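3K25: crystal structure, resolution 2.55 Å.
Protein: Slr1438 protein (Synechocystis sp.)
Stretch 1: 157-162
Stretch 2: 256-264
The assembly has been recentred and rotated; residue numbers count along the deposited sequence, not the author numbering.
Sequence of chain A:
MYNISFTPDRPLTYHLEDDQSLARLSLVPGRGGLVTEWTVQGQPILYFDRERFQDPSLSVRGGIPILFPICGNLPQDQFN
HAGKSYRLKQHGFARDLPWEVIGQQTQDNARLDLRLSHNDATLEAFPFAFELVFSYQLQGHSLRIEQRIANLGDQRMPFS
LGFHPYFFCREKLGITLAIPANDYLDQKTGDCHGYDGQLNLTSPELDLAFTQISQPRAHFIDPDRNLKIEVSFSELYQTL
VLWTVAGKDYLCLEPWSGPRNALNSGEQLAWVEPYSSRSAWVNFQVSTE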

# COMPACT_ATOMS: atom_id res chain seq x y z
N MSE A 157 -0.36 -21.54 -3.58
CA MSE A 157 -1.14 -20.44 -3.06
C MSE A 157 -1.18 -19.28 -4.04
O MSE A 157 -0.16 -18.67 -4.35
CB MSE A 157 -0.55 -19.97 -1.73
CG MSE A 157 -1.26 -18.80 -1.10
SE MSE A 157 -0.37 -18.20 0.52
CE MSE A 157 1.12 -17.27 -0.33
N PRO A 158 -2.37 -18.97 -4.57
CA PRO A 158 -2.43 -17.86 -5.51
C PRO A 158 -2.61 -16.62 -4.65
O PRO A 158 -3.14 -16.71 -3.55
CB PRO A 158 -3.67 -18.19 -6.33
CG PRO A 158 -4.58 -18.78 -5.31
CD PRO A 158 -3.66 -19.67 -4.49
N PHE A 159 -2.15 -15.47 -5.13
CA PHE A 159 -2.30 -14.25 -4.34
C PHE A 159 -1.95 -12.98 -5.10
O PHE A 159 -1.38 -13.01 -6.19
CB PHE A 159 -1.44 -14.31 -3.08
CG PHE A 159 -0.01 -13.93 -3.32
CD1 PHE A 159 0.90 -14.86 -3.83
CD2 PHE A 159 0.42 -12.61 -3.12
CE1 PHE A 159 2.22 -14.49 -4.13
CE2 PHE A 159 1.73 -12.22 -3.42
CZ PHE A 159 2.64 -13.16 -3.93
N SER A 160 -2.32 -11.87 -4.50
CA SER A 160 -2.03 -10.55 -5.01
C SER A 160 -1.57 -9.74 -3.81
O SER A 160 -2.07 -9.93 -2.70
CB SER A 160 -3.26 -9.91 -5.64
OG SER A 160 -3.23 -10.03 -7.05
N LEU A 161 -0.59 -8.87 -4.03
CA LEU A 161 -0.07 -8.02 -2.98
C LEU A 161 0.06 -6.60 -3.50
O LEU A 161 0.54 -6.38 -4.61
CB LEU A 161 1.29 -8.54 -2.49
CG LEU A 161 1.97 -7.65 -1.44
CD1 LEU A 161 0.99 -7.37 -0.29
CD2 LEU A 161 3.23 -8.32 -0.92
N GLY A 162 -0.36 -5.63 -2.70
CA GLY A 162 -0.26 -4.25 -3.13
C GLY A 162 -0.04 -3.26 -2.00
O GLY A 162 -0.37 -3.51 -0.84
N TRP A 256 0.91 -2.62 -7.58
CA TRP A 256 0.09 -3.83 -7.37
C TRP A 256 0.73 -4.99 -8.11
O TRP A 256 1.20 -4.83 -9.24
CB TRP A 256 -1.31 -3.64 -7.94
CG TRP A 256 -2.20 -2.73 -7.18
CD1 TRP A 256 -1.84 -1.82 -6.22
CD2 TRP A 256 -3.62 -2.60 -7.34
NE1 TRP A 256 -2.95 -1.13 -5.78
CE2 TRP A 256 -4.05 -1.59 -6.45
CE3 TRP A 256 -4.57 -3.24 -8.15
CZ2 TRP A 256 -5.39 -1.20 -6.35
CZ3 TRP A 256 -5.90 -2.85 -8.05
CH2 TRP A 256 -6.29 -1.84 -7.16
N SER A 257 0.73 -6.17 -7.51
CA SER A 257 1.33 -7.32 -8.19
C SER A 257 0.42 -7.71 -9.35
O SER A 257 0.86 -8.27 -10.36
CB SER A 257 1.53 -8.50 -7.22
OG SER A 257 0.30 -8.98 -6.70
N GLY A 258 -0.86 -7.38 -9.19
CA GLY A 258 -1.85 -7.68 -10.21
C GLY A 258 -3.04 -6.76 -10.10
O GLY A 258 -3.22 -6.10 -9.08
N PRO A 259 -3.88 -6.68 -11.15
CA PRO A 259 -5.07 -5.82 -11.17
C PRO A 259 -6.27 -6.40 -10.42
O PRO A 259 -6.19 -7.47 -9.82
CB PRO A 259 -5.34 -5.66 -12.66
CG PRO A 259 -4.96 -7.01 -13.19
CD PRO A 259 -3.65 -7.29 -12.48
N ARG A 260 -7.39 -5.69 -10.47
CA ARG A 260 -8.59 -6.16 -9.81
C ARG A 260 -9.05 -7.47 -10.44
O ARG A 260 -8.93 -7.67 -11.65
CB ARG A 260 -9.71 -5.11 -9.92
CG ARG A 260 -11.05 -5.61 -9.41
CD ARG A 260 -12.10 -4.52 -9.33
NE ARG A 260 -12.53 -4.03 -10.64
CZ ARG A 260 -13.49 -3.13 -10.82
NH1 ARG A 260 -14.14 -2.62 -9.77
NH2 ARG A 260 -13.82 -2.73 -12.05
N ASN A 261 -9.58 -8.35 -9.59
CA ASN A 261 -10.10 -9.66 -9.99
C ASN A 261 -9.06 -10.62 -10.57
O ASN A 261 -9.38 -11.53 -11.33
CB ASN A 261 -11.25 -9.49 -10.97
CG ASN A 261 -12.14 -10.72 -11.02
OD1 ASN A 261 -12.55 -11.14 -12.10
ND2 ASN A 261 -12.45 -11.29 -9.86
N ALA A 262 -7.81 -10.42 -10.19
CA ALA A 262 -6.72 -11.26 -10.65
C ALA A 262 -6.84 -12.70 -10.10
O ALA A 262 -6.47 -13.67 -10.76
CB ALA A 262 -5.38 -10.64 -10.23
N LEU A 263 -7.36 -12.82 -8.88
CA LEU A 263 -7.55 -14.13 -8.24
C LEU A 263 -8.53 -14.99 -9.03
O LEU A 263 -8.54 -16.21 -8.89
CB LEU A 263 -8.06 -13.94 -6.81
CG LEU A 263 -8.06 -15.15 -5.87
CD1 LEU A 263 -6.64 -15.61 -5.65
CD2 LEU A 263 -8.70 -14.78 -4.54
N ASN A 264 -9.35 -14.34 -9.86
CA ASN A 264 -10.34 -15.04 -10.68
C ASN A 264 -9.97 -15.15 -12.16
O ASN A 264 -10.24 -16.17 -12.80
CB ASN A 264 -11.70 -14.36 -10.59
CG ASN A 264 -12.45 -14.71 -9.34
OD1 ASN A 264 -12.63 -15.89 -9.01
ND2 ASN A 264 -12.91 -13.70 -8.62

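Stretch 1 begins as a strand, and its first residue, the selenomethionine Met 157, stays out of reach of stretch 2. Contact starts at Pro 158. Its CA-to-CB bond points toward stretch 2, and CG lies 3.8 Å from CD1 of Leu 263. This is an apolar contact, carbon against carbon with no polar partner. The CA-to-CB bond of Leu 263 points sideways, but the end of its side chain comes nearer and meets the proline.

The CA-to-CB bond of Phe 159 points away, and the residue adds little.

OG of Ser 160 is 3.9 Å from CB of Ala 262. Ala 262 ends a type II turn that begins at Pro 259 and starts the helix.

Leu 161 carries the polar link, through its backbone. Its N donates to OG of Ser 257 at 2.8 Å, and the N-H...O angle of 168° is nearly straight. Its O accepts from N of Ser 257 at 2.9 Å. One serine thus serves both polar backbone groups of the leucine, whose side chain starts sideways and ends leading away.

Gly 162 forms a single beta bridge with Trp 256, with CA atoms 4.3 Å apart. An ideal CB on Gly 162 would lie only 3.1 Å from CD1 of Trp 256, a tight fit.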